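Long-range contacts in HIAXHD3 (Humicola insolens, PDB 3ZXK), which removes arabinofuranose side chains as a family GH43 exo-arabinofuranosidase, an enzyme whose active site has been engineered to add endo-xylanase activity: residues S34-S39 with R503-Y508; H332-H337 with T373-G378; T362-A367 with W434-T439. All coordinates share one frame; numbering follows the deposited sequence.

Contact 1: residues S34-S39 with R503-Y508; sequences STFAYS and RYFTGY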
loop_
_atom_site.group_PDB
_atom_site.type_symbol
_atom_site.label_atom_id
_atom_site.label_comp_id
_atom_site.label_asym_id
_atom_site.label_seq_id
_atom_site.Cartn_x
_atom_site.Cartn_y
_atom_site.Cartn_z
ATOM N N SER A 34 -4.845 -0.333 -0.833
ATOM C CA SER A 34 -5.171 1.001 -0.327
ATOM C C SER A 34 -3.977 1.727 0.254
ATOM O O SER A 34 -3.075 1.121 0.868
ATOM C CB SER A 34 -6.222 0.868 0.756
ATOM O OG SER A 34 -7.335 0.197 0.228
ATOM N N THR A 35 -3.969 3.046 0.050
ATOM C CA THR A 35 -2.785 3.847 0.351
ATOM C C THR A 35 -3.033 5.133 1.134
ATOM O O THR A 35 -2.116 5.898 1.311
ATOM C CB THR A 35 -2.071 4.247 -0.952
ATOM O OG1 THR A 35 -3.061 4.504 -1.959
ATOM C CG2 THR A 35 -1.141 3.097 -1.449
ATOM N N PHE A 36 -4.261 5.385 1.584
ATOM C CA PHE A 36 -4.491 6.550 2.468
ATOM C C PHE A 36 -4.047 7.852 1.774
ATOM O O PHE A 36 -4.517 8.120 0.659
ATOM C CB PHE A 36 -3.921 6.275 3.890
ATOM C CG PHE A 36 -4.556 5.049 4.504
ATOM C CD1 PHE A 36 -4.086 3.756 4.212
ATOM C CD2 PHE A 36 -5.725 5.185 5.271
ATOM C CE1 PHE A 36 -4.742 2.633 4.721
ATOM C CE2 PHE A 36 -6.382 4.067 5.777
ATOM C CZ PHE A 36 -5.878 2.798 5.508
ATOM N N ALA A 37 -3.165 8.625 2.390
ATOM C CA ALA A 37 -2.714 9.891 1.805
ATOM C C ALA A 37 -1.384 9.771 1.055
ATOM O O ALA A 37 -0.796 10.777 0.666
ATOM C CB ALA A 37 -2.648 10.992 2.872
ATOM N N TYR A 38 -0.927 8.552 0.801
ATOM C CA TYR A 38 0.296 8.361 -0.001
ATOM C C TYR A 38 -0.002 8.542 -1.498
ATOM O O TYR A 38 -1.081 8.233 -1.965
ATOM C CB TYR A 38 0.934 7.007 0.336
ATOM C CG TYR A 38 1.467 7.009 1.783
ATOM C CD1 TYR A 38 2.728 7.472 2.070
ATOM C CD2 TYR A 38 0.677 6.557 2.863
ATOM C CE1 TYR A 38 3.220 7.492 3.383
ATOM C CE2 TYR A 38 1.140 6.569 4.171
ATOM C CZ TYR A 38 2.429 7.031 4.433
ATOM O OH TYR A 38 2.927 7.061 5.740
ATOM N N SER A 39 0.917 9.148 -2.213
ATOM C CA SER A 39 0.652 9.612 -3.582
ATOM C C SER A 39 1.842 9.272 -4.485
ATOM O O SER A 39 2.959 9.726 -4.216
ATOM C CB SER A 39 0.484 11.135 -3.551
ATOM O OG SER A 39 0.285 11.643 -4.874
ATOM N N ARG A 503 -3.856 2.163 14.508
ATOM C CA ARG A 503 -4.679 3.330 14.164
ATOM C C ARG A 503 -4.261 4.158 12.940
ATOM O O ARG A 503 -5.124 4.676 12.225
ATOM C CB ARG A 503 -4.911 4.213 15.395
ATOM C CG ARG A 503 -5.661 3.474 16.500
ATOM C CD ARG A 503 -6.267 4.387 17.549
ATOM N NE ARG A 503 -6.982 3.606 18.560
ATOM C CZ ARG A 503 -8.268 3.261 18.499
ATOM N NH1 ARG A 503 -9.018 3.626 17.467
ATOM N NH2 ARG A 503 -8.813 2.549 19.483
ATOM N N TYR A 504 -2.958 4.235 12.670
ATOM C CA TYR A 504 -2.472 4.899 11.449
ATOM C C TYR A 504 -2.695 4.047 10.189
ATOM O O TYR A 504 -2.557 4.538 9.078
ATOM C CB TYR A 504 -0.990 5.227 11.642
ATOM C CG TYR A 504 -0.354 6.072 10.562
ATOM C CD1 TYR A 504 -0.554 7.454 10.537
ATOM C CD2 TYR A 504 0.469 5.496 9.586
ATOM C CE1 TYR A 504 0.031 8.254 9.567
ATOM C CE2 TYR A 504 1.077 6.283 8.611
ATOM C CZ TYR A 504 0.858 7.655 8.592
ATOM O OH TYR A 504 1.459 8.413 7.600
ATOM N N PHE A 505 -2.974 2.773 10.405
ATOM C CA PHE A 505 -3.273 1.766 9.374
ATOM C C PHE A 505 -2.074 1.350 8.536
ATOM O O PHE A 505 -1.734 0.168 8.507
ATOM C CB PHE A 505 -4.482 2.150 8.499
ATOM C CG PHE A 505 -5.804 2.085 9.222
ATOM C CD1 PHE A 505 -6.382 0.864 9.559
ATOM C CD2 PHE A 505 -6.461 3.257 9.572
ATOM C CE1 PHE A 505 -7.608 0.819 10.224
ATOM C CE2 PHE A 505 -7.677 3.223 10.254
ATOM C CZ PHE A 505 -8.252 2.004 10.577
ATOM N N THR A 506 -1.436 2.294 7.859
ATOM C CA THR A 506 -0.269 1.990 7.038
ATOM C C THR A 506 0.885 1.482 7.916
ATOM O O THR A 506 1.021 1.898 9.052
ATOM C CB THR A 506 0.164 3.291 6.327
ATOM O OG1 THR A 506 -0.937 3.748 5.546
ATOM C CG2 THR A 506 1.386 3.076 5.392
ATOM N N GLY A 507 1.702 0.578 7.402
ATOM C CA GLY A 507 2.869 0.124 8.144
ATOM C C GLY A 507 4.011 1.120 8.134
ATOM O O GLY A 507 3.937 2.179 7.492
ATOM N N TYR A 508 5.059 0.795 8.895
ATOM C CA TYR A 508 6.270 1.582 8.848
ATOM C C TYR A 508 6.868 1.588 7.462
ATOM O O TYR A 508 6.909 0.529 6.785
ATOM C CB TYR A 508 7.307 1.027 9.816
ATOM C CG TYR A 508 7.188 1.640 11.192
ATOM C CD1 TYR A 508 7.785 2.869 11.484
ATOM C CD2 TYR A 508 6.448 1.019 12.194
ATOM C CE1 TYR A 508 7.695 3.430 12.751
ATOM C CE2 TYR A 508 6.328 1.588 13.481
ATOM C CZ TYR A 508 6.949 2.815 13.746
ATOM O OH TYR A 508 6.878 3.398 14.982
HETATM O O HOH W 1 -1.482 1.938 3.251
HETATM O O HOH W 2 4.137 4.951 6.973
#

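Contact 2: residues H332-H337 with T373-G378; sequences HWEWNH and TRRIAG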
loop_
_atom_site.group_PDB
_atom_site.type_symbol
_atom_site.label_atom_id
_atom_site.label_comp_id
_atom_site.label_asym_id
_atom_site.label_seq_id
_atom_site.Cartn_x
_atom_site.Cartn_y
_atom_site.Cartn_z
ATOM N N HIS A 332 7.643 1.314 -6.798
ATOM C CA HIS A 332 7.785 1.156 -5.337
ATOM C C HIS A 332 7.657 2.450 -4.545
ATOM O O HIS A 332 7.403 2.419 -3.333
ATOM C CB HIS A 332 9.125 0.508 -4.993
ATOM C CG HIS A 332 9.298 -0.852 -5.583
ATOM N ND1 HIS A 332 8.740 -1.956 -5.047
ATOM C CD2 HIS A 332 9.960 -1.262 -6.731
ATOM C CE1 HIS A 332 9.017 -3.009 -5.815
ATOM N NE2 HIS A 332 9.762 -2.585 -6.853
ATOM N N TRP A 333 7.816 3.599 -5.194
ATOM C CA TRP A 333 7.857 4.873 -4.465
ATOM C C TRP A 333 6.538 5.562 -4.419
ATOM O O TRP A 333 5.784 5.579 -5.418
ATOM C CB TRP A 333 8.835 5.812 -5.125
ATOM C CG TRP A 333 10.252 5.335 -5.104
ATOM C CD1 TRP A 333 11.001 4.835 -6.171
ATOM C CD2 TRP A 333 11.165 5.374 -3.970
ATOM N NE1 TRP A 333 12.292 4.547 -5.763
ATOM C CE2 TRP A 333 12.440 4.840 -4.440
ATOM C CE3 TRP A 333 11.048 5.758 -2.645
ATOM C CZ2 TRP A 333 13.554 4.739 -3.601
ATOM C CZ3 TRP A 333 12.168 5.655 -1.810
ATOM C CH2 TRP A 333 13.394 5.152 -2.285
ATOM N N GLU A 334 6.257 6.142 -3.250
ATOM C CA GLU A 334 5.078 6.990 -3.062
ATOM C C GLU A 334 5.415 8.130 -2.137
ATOM O O GLU A 334 6.079 7.940 -1.101
ATOM C CB GLU A 334 3.906 6.198 -2.441
ATOM C CG GLU A 334 3.310 5.085 -3.319
ATOM C CD GLU A 334 2.525 4.016 -2.579
ATOM O OE1 GLU A 334 2.254 4.129 -1.354
ATOM O OE2 GLU A 334 2.144 3.022 -3.241
ATOM N N TRP A 335 4.962 9.320 -2.489
ATOM C CA TRP A 335 5.177 10.481 -1.643
ATOM C C TRP A 335 4.222 10.488 -0.473
ATOM O O TRP A 335 3.138 9.928 -0.576
ATOM C CB TRP A 335 4.907 11.733 -2.443
ATOM C CG TRP A 335 5.753 11.935 -3.661
ATOM C CD1 TRP A 335 5.411 11.682 -4.981
ATOM C CD2 TRP A 335 7.079 12.544 -3.699
ATOM N NE1 TRP A 335 6.445 12.042 -5.822
ATOM C CE2 TRP A 335 7.475 12.560 -5.108
ATOM C CE3 TRP A 335 7.980 13.007 -2.726
ATOM C CZ2 TRP A 335 8.690 13.081 -5.519
ATOM C CZ3 TRP A 335 9.209 13.521 -3.150
ATOM C CH2 TRP A 335 9.553 13.556 -4.524
ATOM N N ASN A 336 4.613 11.118 0.640
ATOM C CA ASN A 336 3.688 11.419 1.736
ATOM C C ASN A 336 2.855 12.652 1.332
ATOM O O ASN A 336 3.381 13.753 1.280
ATOM C CB ASN A 336 4.480 11.684 3.021
ATOM C CG ASN A 336 3.609 12.272 4.109
ATOM O OD1 ASN A 336 2.423 11.955 4.183
ATOM N ND2 ASN A 336 4.171 13.143 4.930
ATOM N N HIS A 337 1.572 12.454 1.003
ATOM C CA HIS A 337 0.708 13.480 0.349
ATOM C C HIS A 337 1.202 13.800 -1.067
ATOM O O HIS A 337 2.275 13.352 -1.455
ATOM C CB HIS A 337 0.540 14.754 1.209
ATOM C CG HIS A 337 -0.219 14.548 2.522
ATOM N ND1 HIS A 337 0.228 13.772 3.528
ATOM C CD2 HIS A 337 -1.410 15.119 2.969
ATOM C CE1 HIS A 337 -0.644 13.817 4.557
ATOM N NE2 HIS A 337 -1.625 14.666 4.234
ATOM N N THR A 373 8.605 7.916 0.035
ATOM C CA THR A 373 8.558 6.722 0.887
ATOM C C THR A 373 8.415 5.432 0.092
ATOM O O THR A 373 8.030 5.416 -1.111
ATOM C CB THR A 373 7.419 6.798 1.933
ATOM O OG1 THR A 373 6.147 6.586 1.309
ATOM C CG2 THR A 373 7.424 8.156 2.674
ATOM N N ARG A 374 8.696 4.334 0.771
ATOM C CA ARG A 374 8.479 3.020 0.206
ATOM C C ARG A 374 8.332 1.978 1.309
ATOM O O ARG A 374 8.779 2.181 2.432
ATOM C CB ARG A 374 9.556 2.629 -0.801
ATOM C CG ARG A 374 10.946 2.501 -0.192
ATOM C CD ARG A 374 11.969 2.318 -1.297
ATOM N NE ARG A 374 11.970 0.959 -1.824
ATOM C CZ ARG A 374 12.303 0.642 -3.074
ATOM N NH1 ARG A 374 12.609 1.593 -3.953
ATOM N NH2 ARG A 374 12.312 -0.622 -3.455
ATOM N N ARG A 375 7.675 0.882 0.961
ATOM C CA ARG A 375 7.340 -0.198 1.909
ATOM C C ARG A 375 8.576 -0.954 2.340
ATOM O O ARG A 375 9.486 -1.142 1.552
ATOM C CB ARG A 375 6.331 -1.163 1.290
ATOM C CG ARG A 375 5.008 -0.493 1.020
ATOM C CD ARG A 375 4.149 -1.324 0.080
ATOM N NE ARG A 375 2.892 -0.636 -0.223
ATOM C CZ ARG A 375 2.765 0.358 -1.113
ATOM N NH1 ARG A 375 3.816 0.762 -1.852
ATOM N NH2 ARG A 375 1.556 0.900 -1.319
ATOM N N ILE A 376 8.590 -1.373 3.601
ATOM C CA ILE A 376 9.646 -2.234 4.133
ATOM C C ILE A 376 9.222 -3.703 3.898
ATOM O O ILE A 376 8.099 -4.090 4.255
ATOM C CB ILE A 376 9.841 -1.965 5.654
ATOM C CG1 ILE A 376 10.268 -0.491 5.929
ATOM C CG2 ILE A 376 10.881 -2.935 6.226
ATOM C CD1 ILE A 376 10.211 -0.084 7.393
ATOM N N ALA A 377 10.121 -4.520 3.350
ATOM C CA ALA A 377 9.833 -5.946 3.226
ATOM C C ALA A 377 10.261 -6.666 4.494
ATOM O O ALA A 377 11.284 -6.358 5.079
ATOM C CB ALA A 377 10.516 -6.554 1.998
ATOM N N GLY A 378 9.460 -7.636 4.922
ATOM C CA GLY A 378 9.694 -8.292 6.189
ATOM C C GLY A 378 10.277 -9.676 6.052
ATOM O O GLY A 378 10.319 -10.240 4.965
HETATM O O HOH W 3 6.696 0.358 -1.741
#

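Contact 3: residues T362-A367 with W434-T439; sequences TGDLFA and WRTAST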
loop_
_atom_site.group_PDB
_atom_site.type_symbol
_atom_site.label_atom_id
_atom_site.label_comp_id
_atom_site.label_asym_id
_atom_site.label_seq_id
_atom_site.Cartn_x
_atom_site.Cartn_y
_atom_site.Cartn_z
ATOM N N THR A 362 9.339 24.644 7.928
ATOM C CA THR A 362 8.692 24.058 9.102
ATOM C C THR A 362 9.756 23.512 10.070
ATOM O O THR A 362 10.889 23.211 9.645
ATOM C CB THR A 362 7.689 22.933 8.692
ATOM O OG1 THR A 362 6.969 22.469 9.838
ATOM C CG2 THR A 362 8.393 21.753 8.008
ATOM N N GLY A 363 9.395 23.401 11.354
ATOM C CA GLY A 363 10.185 22.627 12.334
ATOM C C GLY A 363 9.696 21.191 12.452
ATOM O O GLY A 363 10.272 20.380 13.184
ATOM N N ASP A 364 8.657 20.872 11.686
ATOM C CA ASP A 364 7.877 19.637 11.897
ATOM C C ASP A 364 8.003 18.749 10.659
ATOM O O ASP A 364 7.400 19.050 9.636
ATOM C CB ASP A 364 6.419 20.059 12.142
ATOM C CG ASP A 364 5.496 18.904 12.492
ATOM O OD1 ASP A 364 5.909 17.729 12.412
ATOM O OD2 ASP A 364 4.321 19.193 12.862
ATOM N N LEU A 365 8.731 17.626 10.760
ATOM C CA LEU A 365 8.813 16.676 9.624
ATOM C C LEU A 365 7.435 16.286 9.063
ATOM O O LEU A 365 7.269 16.120 7.871
ATOM C CB LEU A 365 9.582 15.403 10.018
ATOM C CG LEU A 365 9.786 14.368 8.897
ATOM C CD1 LEU A 365 10.492 14.866 7.636
ATOM C CD2 LEU A 365 10.544 13.172 9.459
ATOM N N PHE A 366 6.424 16.175 9.926
ATOM C CA PHE A 366 5.100 15.753 9.415
ATOM C C PHE A 366 4.406 16.825 8.575
ATOM O O PHE A 366 3.430 16.524 7.865
ATOM C CB PHE A 366 4.171 15.321 10.559
ATOM C CG PHE A 366 4.674 14.155 11.338
ATOM C CD1 PHE A 366 4.734 12.886 10.760
ATOM C CD2 PHE A 366 5.113 14.327 12.652
ATOM C CE1 PHE A 366 5.200 11.797 11.489
ATOM C CE2 PHE A 366 5.579 13.242 13.393
ATOM C CZ PHE A 366 5.628 11.986 12.804
ATOM N N ALA A 367 4.883 18.067 8.650
ATOM C CA ALA A 367 4.329 19.122 7.821
ATOM C C ALA A 367 5.093 19.278 6.517
ATOM O O ALA A 367 4.680 20.046 5.660
ATOM C CB ALA A 367 4.314 20.439 8.581
ATOM N N TRP A 434 -4.567 13.256 14.614
ATOM C CA TRP A 434 -3.336 13.329 13.786
ATOM C C TRP A 434 -2.660 14.670 13.691
ATOM O O TRP A 434 -1.948 14.949 12.683
ATOM C CB TRP A 434 -3.580 12.759 12.390
ATOM C CG TRP A 434 -4.217 11.415 12.489
ATOM C CD1 TRP A 434 -5.517 11.055 12.144
ATOM C CD2 TRP A 434 -3.614 10.194 13.040
ATOM N NE1 TRP A 434 -5.726 9.727 12.401
ATOM C CE2 TRP A 434 -4.638 9.156 12.953
ATOM C CE3 TRP A 434 -2.367 9.875 13.579
ATOM C CZ2 TRP A 434 -4.393 7.841 13.360
ATOM C CZ3 TRP A 434 -2.137 8.557 14.006
ATOM C CH2 TRP A 434 -3.132 7.565 13.894
ATOM N N ARG A 435 -2.854 15.503 14.726
ATOM C CA ARG A 435 -2.009 16.683 14.915
ATOM C C ARG A 435 -0.667 16.281 15.506
ATOM O O ARG A 435 -0.543 15.253 16.158
ATOM C CB ARG A 435 -2.712 17.706 15.798
ATOM C CG ARG A 435 -3.852 18.392 15.073
ATOM C CD ARG A 435 -4.774 19.156 16.006
ATOM N NE ARG A 435 -5.977 19.597 15.291
ATOM C CZ ARG A 435 -6.996 18.804 14.948
ATOM N NH1 ARG A 435 -6.985 17.503 15.246
ATOM N NH2 ARG A 435 -8.032 19.314 14.298
ATOM N N THR A 436 0.360 17.060 15.237
ATOM C CA THR A 436 1.669 16.770 15.807
ATOM C C THR A 436 1.679 16.826 17.348
ATOM O O THR A 436 1.216 17.794 17.960
ATOM C CB THR A 436 2.747 17.695 15.190
ATOM O OG1 THR A 436 2.777 17.496 13.780
ATOM C CG2 THR A 436 4.128 17.358 15.712
ATOM N N ALA A 437 2.214 15.775 17.963
ATOM C CA ALA A 437 2.368 15.734 19.417
ATOM C C ALA A 437 3.790 16.092 19.818
ATOM O O ALA A 437 3.997 16.683 20.871
ATOM C CB ALA A 437 1.975 14.368 19.961
ATOM N N SER A 438 4.763 15.728 18.986
ATOM C CA SER A 438 6.177 16.075 19.201
ATOM C C SER A 438 6.943 16.198 17.885
ATOM O O SER A 438 6.828 15.344 17.005
ATOM C CB SER A 438 6.866 15.016 20.062
ATOM O OG SER A 438 8.223 15.391 20.297
ATOM N N THR A 439 7.733 17.260 17.771
ATOM C CA THR A 439 8.547 17.519 16.584
ATOM C C THR A 439 9.955 16.939 16.676
ATOM O O THR A 439 10.791 17.152 15.793
ATOM C CB THR A 439 8.608 19.027 16.263
ATOM O OG1 THR A 439 9.084 19.724 17.414
ATOM C CG2 THR A 439 7.225 19.559 15.922
HETATM O O HOH W 4 10.705 17.698 12.994
#

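Contact 1: residues S34-S39 with R503-Y508
F36 and Y38 meet Y504, F505 and T506 here, all five buried. Ahead of them S34 joins through a water. That water donates to S34 O and lies 3.0 Å from T506 OG1. T35 O accepts a bond from Y38 N and so closes a type II' beta turn. F36 takes the first corner of this turn with a positive phi of 58°. F36 CB points toward the 503-508 loop, with CG anti to the carbonyl carbon (chi1 -58°). F36 CZ ends 3.4 Å from F505 CB. The two side chains cross at about a right angle, yet their ring planes differ by just 6°. The rings are slid apart, with centroids separated by 5.5 Å, and barely overlap. T506 passes F36 in the opposite direction and brings its OG1 to 3.4 Å from F36 CD1. The contact lies where the catalytic GH43 beta-propeller meets the C-terminal beta-sandwich. It is close to the sugar site: the side chain of F505 is about 4 Å from a bound beta-D-xylopyranose and from an alpha-L-arabinofuranose, and F36 meets the ring of W84, a pocket residue. Further on, Y38 belongs to the short strand 38-39, which the catalytic part adds to a sandwich sheet. Y38 and Y504 reach each other tip to tip. Y504 OH donates to Y38 OH at 2.7 Å. Y38 OH in turn donates to a second water, which is bonded to G507 O. This buried hydroxyl therefore has two partners. T506 CG2 sits 3.7 Å from Y38 CE2, and R509 makes a cation-pi contact with the same tyrosine.

Contact 2: residues H332-H337 with T373-G378
W333 and R374 form the tightly packed part of this contact. R374 CD sits 3.5 Å from the centroid of the six-membered ring of W333, over its face, in a CH-pi contact. The bend at chi3 (-77°) comes beyond CD and turns NE. The guanidinium stands nearly upright on the indole, planes 82° apart. R374 CZ lies 4.6 Å from the same W333 centroid, a cation-pi contact, and NH1 sits above the rim near CE2. H332 CB lies over one face of the guanidinium, toward its rim. An alanine in place of W333 would probably leave R374 without its aromatic support and D322 without its NE1 partner. E334 and T373 are a hydrogen-bonded pair of antiparallel strands in a sandwich sheet. E334 O is gripped twice, by T373 N and T373 OG1, each at 2.8 Å, from opposite faces of its plane. The R375 side is polar and holds a water rather than close-packed carbon. R375 NH2 makes a salt bridge to the syn side of E334 OE2 at 2.9 Å. H58 NE2 also bonds to E334 OE2, and R509 makes a salt bridge to E334 OE1. D16 O takes R375 NE. The water links H332 O to R375 N and NH1.

Contact 3: residues T362-A367 with W434-T439
D364 and T436 meet tip to tip in the main polar contact. T436 OG1 donates to D364 OD2 at 2.5 Å, which is very short. Beside it, T439 CG2 packs 3.9 Å from D364 CG. T439 CB also touches G363 O. F366 lies obliquely to the threonine, its CD2 4.1 Å from T436 OG1. The next shell sets the aspartate. D364 CG is anti to the backbone N (chi1 -175°), and the turn of the carboxylate is then held by OD1. D364 OD1 accepts from F366 N at 3.0 Å, an Asx turn that ties the carboxylate to its own backbone. The nitrogen comes from above the carboxylate plane. T362 OG1 accepts from D364 N in an ST turn. A water bonded to G363 O, L365 N and T439 O bridges the two backbones. On the other segment T436 N bonds to T75 OG1. A437 and S438 both face R428 in a classic beta bulge. In the fold, the short 3-10 turn 365-367 follows strand 354-357 and precedes strand 372-375. F366 of this turn packs beside the start of edge strand 436-448 and touches L429 of strand 418-429; L365 rests on F513 and F515 of strand 509-516.

In the fold
Contacts 1 and 2 are buried near the middle of the chain, centres about 10 Å apart. Contact 3 is a surface contact; its centre is about 17 Å from that of contact 1 and about 19 Å from that of contact 2. All three reach the same eight-stranded sheet. Contacts 1 and 2 meet at its strands 38-39 and 334-336, where S39 and W335 share a backbone hydrogen bond. Contact 3 involves the opposite edge strand, 436-448. W434 packs against R503 and Y504, so contacts 1 and 3 also touch. Contact 1 relies on aromatic rings and hydroxyls between two domains. Contact 2 adds strand pairing and buried charge. Contact 3 relies mainly on an aspartate-threonine bond, turns and water, with one phenylalanine alongside.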